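Side-chain contacts in GP23.1 (Bacillus phage spp1, PDB 2XF7), which is of unproven function but may act as a chaperone of phage SPP1, a small all-helical chain that assembles into a hexamer: residues A19-L24 with K40-P45; R25-V28 with D32-Q35. All coordinates share one frame; numbering follows the deposited sequence.

Contact 1: residues A19-L24 with K40-P45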
ATOM      1  N   ALA B  19       0.835 -17.905   6.989  1.00 17.43           N
ATOM      2  CA  ALA B  19      -0.199 -18.081   8.046  1.00 17.70           C
ATOM      3  C   ALA B  19      -0.889 -19.421   7.890  1.00 15.91           C
ATOM      4  O   ALA B  19      -1.177 -19.827   6.743  1.00 15.37           O
ATOM      5  CB  ALA B  19      -1.310 -17.027   7.905  1.00 19.51           C
ATOM      6  N   SER B  20      -1.249 -20.069   9.021  1.00 13.42           N
ATOM      7  CA  SER B  20      -2.067 -21.265   8.996  1.00 13.64           C
ATOM      8  C   SER B  20      -3.296 -20.898   9.819  1.00 13.60           C
ATOM      9  O   SER B  20      -3.481 -19.744  10.166  1.00 13.33           O
ATOM     10  CB  SER B  20      -1.357 -22.498   9.569  1.00 19.95           C
ATOM     11  OG  SER B  20      -1.109 -22.292  10.944  1.00 23.77           O
ATOM     12  N   GLU B  21      -4.114 -21.883  10.154  1.00 13.14           N
ATOM     13  CA  GLU B  21      -5.294 -21.657  10.974  1.00 11.53           C
ATOM     14  C   GLU B  21      -4.881 -21.111  12.359  1.00 18.01           C
ATOM     15  O   GLU B  21      -5.657 -20.396  12.975  1.00 15.31           O
ATOM     16  CB  GLU B  21      -6.199 -22.895  11.048  1.00 13.59           C
ATOM     17  CG  GLU B  21      -7.433 -22.629  11.930  1.00 17.86           C
ATOM     18  CD  GLU B  21      -8.410 -23.779  12.002  1.00 23.09           C
ATOM     19  OE1 GLU B  21      -8.234 -24.768  11.249  1.00 21.75           O
ATOM     20  OE2 GLU B  21      -9.208 -23.794  12.970  1.00 30.80           O
ATOM     21  N   GLU B  22      -3.680 -21.434  12.818  1.00 16.52           N
ATOM     22  CA  GLU B  22      -3.203 -20.955  14.157  1.00 16.59           C
ATOM     23  C   GLU B  22      -3.268 -19.402  14.236  1.00 17.51           C
ATOM     24  O   GLU B  22      -3.816 -18.824  15.169  1.00 18.80           O
ATOM     25  CB  GLU B  22      -1.758 -21.476  14.406  1.00 17.92           C
ATOM     26  CG  GLU B  22      -1.648 -23.001  14.336  1.00 30.36           C
ATOM     27  CD  GLU B  22      -0.517 -23.726  15.059  1.00 63.97           C
ATOM     28  OE1 GLU B  22       0.304 -24.366  14.359  1.00 35.22           O
ATOM     29  OE2 GLU B  22      -0.506 -23.741  16.316  1.00 56.33           O
ATOM     30  N   LEU B  23      -2.771 -18.744  13.209  1.00 14.40           N
ATOM     31  CA  LEU B  23      -2.786 -17.312  13.175  0.58 13.47           C
ATOM     32  C   LEU B  23      -4.198 -16.746  12.943  1.00 13.69           C
ATOM     33  O   LEU B  23      -4.592 -15.789  13.501  1.00 12.35           O
ATOM     34  CB  LEU B  23      -1.800 -16.875  12.115  0.58 13.62           C
ATOM     35  CG  LEU B  23      -1.465 -15.428  11.906  0.58 17.34           C
ATOM     36  CD1 LEU B  23      -2.563 -14.871  11.368  0.58 22.71           C
ATOM     37  CD2 LEU B  23      -1.157 -14.762  13.162  0.58 15.88           C
ATOM     38  N   LEU B  24      -4.963 -17.400  12.060  1.00 11.74           N
ATOM     39  CA  LEU B  24      -6.340 -16.944  11.830  1.00 10.49           C
ATOM     40  C   LEU B  24      -7.141 -17.037  13.154  1.00 14.81           C
ATOM     41  O   LEU B  24      -7.915 -16.127  13.457  1.00 11.30           O
ATOM     42  CB  LEU B  24      -7.072 -17.723  10.698  1.00 11.15           C
ATOM     43  CG  LEU B  24      -6.328 -17.667   9.349  1.00 11.87           C
ATOM     44  CD1 LEU B  24      -7.126 -18.429   8.315  1.00 12.08           C
ATOM     45  CD2 LEU B  24      -6.015 -16.168   8.918  1.00 13.17           C
ATOM     46  N   LYS B  40     -13.665 -18.107   5.087  1.00 10.51           N
ATOM     47  CA  LYS B  40     -13.496 -17.741   3.653  1.00 11.02           C
ATOM     48  C   LYS B  40     -12.047 -17.856   3.265  1.00 13.27           C
ATOM     49  O   LYS B  40     -11.703 -18.384   2.193  1.00 12.22           O
ATOM     50  CB  LYS B  40     -14.055 -16.345   3.312  1.00 12.73           C
ATOM     51  CG  LYS B  40     -15.575 -16.250   3.474  1.00 17.58           C
ATOM     52  CD  LYS B  40     -16.169 -14.954   2.991  1.00 30.43           C
ATOM     53  CE  LYS B  40     -17.691 -15.133   2.962  1.00 26.51           C
ATOM     54  NZ  LYS B  40     -18.218 -15.792   1.705  1.00 19.83           N
ATOM     55  N   ILE B  41     -11.160 -17.303   4.099  1.00  9.77           N
ATOM     56  CA  ILE B  41      -9.735 -17.398   3.773  1.00 10.19           C
ATOM     57  C   ILE B  41      -9.280 -18.868   3.664  1.00 11.79           C
ATOM     58  O   ILE B  41      -8.568 -19.191   2.715  1.00 12.24           O
ATOM     59  CB  ILE B  41      -8.933 -16.661   4.861  1.00 10.75           C
ATOM     60  CG1 ILE B  41      -9.179 -15.147   4.693  1.00 10.67           C
ATOM     61  CG2 ILE B  41      -7.436 -17.026   4.742  1.00 10.42           C
ATOM     62  CD1 ILE B  41      -8.676 -14.287   5.905  1.00 10.28           C
ATOM     63  N   MET B  42      -9.730 -19.737   4.591  1.00 10.15           N
ATOM     64  CA  MET B  42      -9.323 -21.152   4.571  1.00 10.51           C
ATOM     65  C   MET B  42      -9.869 -21.918   3.356  1.00 11.93           C
ATOM     66  O   MET B  42      -9.392 -23.042   3.049  1.00 14.55           O
ATOM     67  CB  MET B  42      -9.620 -21.871   5.885  1.00 11.68           C
ATOM     68  CG  MET B  42      -8.863 -21.182   7.014  1.00 13.70           C
ATOM     69  SD  MET B  42      -8.989 -22.091   8.578  1.00 18.24           S
ATOM     70  CE  MET B  42     -10.553 -21.596   9.064  1.00 16.81           C
ATOM     71  N   SER B  43     -10.821 -21.313   2.638  1.00 11.69           N
ATOM     72  CA  SER B  43     -11.340 -21.933   1.432  1.00 12.76           C
ATOM     73  C   SER B  43     -10.321 -21.836   0.284  1.00 10.26           C
ATOM     74  O   SER B  43     -10.467 -22.543  -0.727  1.00 11.64           O
ATOM     75  CB  SER B  43     -12.683 -21.314   1.012  1.00 13.61           C
ATOM     76  OG  SER B  43     -12.539 -20.074   0.329  1.00 13.58           O
ATOM     77  N   TYR B  44      -9.362 -20.868   0.403  1.00  9.31           N
ATOM     78  CA  TYR B  44      -8.314 -20.691  -0.635  1.00  9.31           C
ATOM     79  C   TYR B  44      -7.192 -21.751  -0.406  1.00 12.44           C
ATOM     80  O   TYR B  44      -6.981 -22.248   0.739  1.00 11.31           O
ATOM     81  CB  TYR B  44      -7.693 -19.282  -0.503  1.00 10.09           C
ATOM     82  CG  TYR B  44      -8.573 -18.172  -1.026  1.00 10.15           C
ATOM     83  CD1 TYR B  44      -8.321 -17.578  -2.255  1.00  9.72           C
ATOM     84  CD2 TYR B  44      -9.600 -17.640  -0.236  1.00 10.00           C
ATOM     85  CE1 TYR B  44      -9.101 -16.516  -2.730  1.00 12.38           C
ATOM     86  CE2 TYR B  44     -10.367 -16.552  -0.684  1.00 10.03           C
ATOM     87  CZ  TYR B  44     -10.079 -15.968  -1.911  1.00 10.84           C
ATOM     88  OH  TYR B  44     -10.740 -14.872  -2.363  1.00 11.77           O
ATOM     89  N   PRO B  45      -6.387 -22.007  -1.457  1.00 12.74           N
ATOM     90  CA  PRO B  45      -5.288 -22.967  -1.330  1.00 10.58           C
ATOM     91  C   PRO B  45      -4.136 -22.301  -0.550  1.00 10.87           C
ATOM     92  O   PRO B  45      -3.484 -21.361  -1.018  1.00 13.02           O
ATOM     93  CB  PRO B  45      -4.877 -23.261  -2.789  1.00 13.17           C
ATOM     94  CG  PRO B  45      -5.270 -22.016  -3.544  1.00 16.41           C
ATOM     95  CD  PRO B  45      -6.536 -21.493  -2.849  1.00 13.56           C
TER
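I41 and M42, near the end of helix 35-42, pack against L24 and E21 in the first turn of helix 21-30, a helix-helix contact within a small three-helix fold. The touch is made by side chains alone, with no hydrogen bond across it. S20, at the N-cap of helix 21-30, takes E22 N on its OG. In 40-45, K40 NZ bonds to A30 O of the second subunit. I41 offers its CG2 branch, 3.9 Å from L24 CD1, on the buried side, where its side chain also meets W14 of helix 7-15. M42 reaches farther. Its CG lies 3.5 Å from L24 CD1, the two side chains running past each other in opposite directions. The M42 chain then bends at its last torsion (chi3 -79°), and SD crosses against the extended stem of E21, 3.7 Å from E21 CG and 3.9 Å from E21 OE1, with CB and CD almost equally close. Farther on, Y44 leaves this contact: its OH bonds to D32 of the second subunit and its O accepts from W14 NE1. Between them, S43 turns back on K40, whose carbonyl O takes both S43 N and S43 OG; the hydroxyl S43 OG lies 2.7 Å from K40 O, in the carbonyl plane and on a lone pair.

Contact 2: residues R25-V28 with D32-Q35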
ATOM      1  N   ARG B  25      -6.909 -18.104  13.953  1.00 13.19           N
ATOM      2  CA  ARG B  25      -7.591 -18.313  15.238  1.00 12.88           C
ATOM      3  C   ARG B  25      -7.284 -17.098  16.176  1.00 14.90           C
ATOM      4  O   ARG B  25      -8.177 -16.545  16.805  1.00 14.48           O
ATOM      5  CB  ARG B  25      -7.073 -19.610  15.888  1.00 16.59           C
ATOM      6  CG  ARG B  25      -7.774 -19.927  17.177  1.00 25.71           C
ATOM      7  CD  ARG B  25      -7.490 -21.355  17.692  1.00 35.01           C
ATOM      8  NE  ARG B  25      -6.062 -21.668  17.900  1.00 50.69           N
ATOM      9  CZ  ARG B  25      -5.591 -22.789  18.470  1.00 65.37           C
ATOM     10  NH1 ARG B  25      -6.429 -23.712  18.944  1.00 39.09           N
ATOM     11  NH2 ARG B  25      -4.280 -22.987  18.583  1.00 43.06           N
ATOM     12  N   VAL B  26      -6.000 -16.674  16.207  1.00 13.01           N
ATOM     13  CA  VAL B  26      -5.593 -15.566  17.068  1.00 13.07           C
ATOM     14  C   VAL B  26      -6.323 -14.280  16.564  1.00 12.15           C
ATOM     15  O   VAL B  26      -6.846 -13.515  17.370  1.00 15.47           O
ATOM     16  CB  VAL B  26      -4.044 -15.406  17.010  1.00 16.33           C
ATOM     17  CG1 VAL B  26      -3.602 -14.070  17.649  1.00 15.81           C
ATOM     18  CG2 VAL B  26      -3.321 -16.591  17.686  1.00 16.36           C
ATOM     19  N   ALA B  27      -6.354 -14.065  15.252  1.00 12.76           N
ATOM     20  CA  ALA B  27      -6.977 -12.869  14.662  1.00 11.89           C
ATOM     21  C   ALA B  27      -8.492 -12.837  14.967  1.00 13.88           C
ATOM     22  O   ALA B  27      -9.030 -11.788  15.332  1.00 13.42           O
ATOM     23  CB  ALA B  27      -6.747 -12.827  13.157  1.00 12.22           C
ATOM     24  N   VAL B  28      -9.174 -13.994  14.871  1.00 11.22           N
ATOM     25  CA  VAL B  28     -10.614 -14.032  15.192  1.00 12.01           C
ATOM     26  C   VAL B  28     -10.808 -13.717  16.673  1.00 16.84           C
ATOM     27  O   VAL B  28     -11.689 -12.929  17.025  1.00 16.32           O
ATOM     28  CB  VAL B  28     -11.219 -15.424  14.826  1.00 14.95           C
ATOM     29  CG1 VAL B  28     -12.652 -15.549  15.349  1.00 17.30           C
ATOM     30  CG2 VAL B  28     -11.228 -15.593  13.308  1.00 12.45           C
ATOM     31  N   ASP B  32      -9.824  -9.126  15.007  1.00 11.31           N
ATOM     32  CA  ASP B  32      -9.284  -8.559  13.756  1.00  9.56           C
ATOM     33  C   ASP B  32      -9.871  -9.201  12.461  1.00 14.51           C
ATOM     34  O   ASP B  32      -9.666  -8.695  11.324  1.00 12.50           O
ATOM     35  CB  ASP B  32      -7.752  -8.592  13.722  1.00 10.82           C
ATOM     36  CG  ASP B  32      -7.121  -7.616  14.728  1.00 10.57           C
ATOM     37  OD1 ASP B  32      -7.752  -6.574  15.047  1.00 13.95           O
ATOM     38  OD2 ASP B  32      -6.036  -7.928  15.251  1.00 12.19           O
ATOM     39  N   LEU B  33     -10.536 -10.363  12.653  1.00 10.29           N
ATOM     40  CA  LEU B  33     -11.252 -11.075  11.583  1.00  9.50           C
ATOM     41  C   LEU B  33     -12.479 -11.648  12.248  1.00 12.01           C
ATOM     42  O   LEU B  33     -12.469 -11.941  13.464  1.00 11.19           O
ATOM     43  CB  LEU B  33     -10.486 -12.307  11.030  1.00 11.10           C
ATOM     44  CG  LEU B  33      -9.257 -12.072  10.156  1.00 14.19           C
ATOM     45  CD1 LEU B  33      -8.642 -13.446   9.784  1.00 14.79           C
ATOM     46  CD2 LEU B  33      -9.655 -11.319   8.880  1.00 12.26           C
ATOM     47  N   THR B  34     -13.532 -11.820  11.437  1.00 10.97           N
ATOM     48  CA  THR B  34     -14.674 -12.594  12.001  1.00 10.29           C
ATOM     49  C   THR B  34     -14.391 -14.085  11.699  1.00 12.74           C
ATOM     50  O   THR B  34     -13.582 -14.441  10.801  1.00 12.32           O
ATOM     51  CB  THR B  34     -16.013 -12.193  11.327  1.00 11.56           C
ATOM     52  OG1 THR B  34     -15.947 -12.552   9.941  1.00 13.24           O
ATOM     53  CG2 THR B  34     -16.283 -10.689  11.474  1.00 14.74           C
ATOM     54  N   GLN B  35     -15.141 -14.972  12.390  1.00 12.18           N
ATOM     55  CA  GLN B  35     -14.975 -16.396  12.096  1.00 11.51           C
ATOM     56  C   GLN B  35     -15.325 -16.683  10.611  1.00 12.51           C
ATOM     57  O   GLN B  35     -14.646 -17.486   9.954  1.00 11.57           O
ATOM     58  CB  GLN B  35     -15.909 -17.226  13.004  1.00 12.49           C
ATOM     59  CG  GLN B  35     -15.668 -18.713  12.776  1.00 13.24           C
ATOM     60  CD  GLN B  35     -14.244 -19.125  13.114  1.00 29.93           C
ATOM     61  OE1 GLN B  35     -13.738 -18.887  14.228  1.00 27.19           O
ATOM     62  NE2 GLN B  35     -13.547 -19.724  12.158  1.00 21.12           N
TER
HETATM   63  O   HOH W   1     -14.170 -12.564  16.140  1.00 26.52           O
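A27 and V28, on helix 21-30, meet D32 and L33 where the chain turns back toward helix 35-42, the tight connection of an alpha-alpha hairpin. Backbone hydrogen bonds come first: A27 O takes D32 N at 2.8 Å and more weakly L33 N at 3.4 Å, so one carbonyl holds two successive amides of the connection. A nearly straight CA-H...O contact joins V28 CA to L33 O (3.3 Å, 171° at the hydrogen). One water bridges the same two residues, donating to V28 O and to L33 O. Apolar packing lies on the buried side, where A27 CB touches L33 CD1 at 3.9 Å; F10 of helix 7-15 packs on both residues. V28 CG2 adds a looser pair with L33 CB at 4.1 Å. The same methyl, V28 CG2, also lies against a carbonyl, 3.6 Å from T34 O. The carboxylate of D32 is buried at the interface with the third subunit, with a salt bridge from OD1 to K40 NZ of that subunit and hydrogen bonds between OD2 and the hydroxyls of its Y44 and Y7. The Q35 chain, bent at chi2 (61°), folds back toward V28 of helix 21-30; its NE2 bonds to D39 OD1, while Q35 OE1 lies 3.7 Å from V28 CG1.

In the fold
Contacts 1 and 2 have their centres 10 Å apart and share helix 21-30, contact 1 at its start and contact 2 farther along. In chain order contact 2 is nested inside the loop closed by contact 1: the turn of 25-28 with 32-35 sends the chain back, and 19-24 with 40-45 then holds the returning helix alongside. L33 joins the two, its CD1 lying 3.9 Å from L24 CD2 and 4.0 Å from I41 CD1, so both feed one apolar interior. Each also serves the six-chain assembly, where one type of interface is reached from both sides, contact 1 giving the partners and contact 2 the carboxylate.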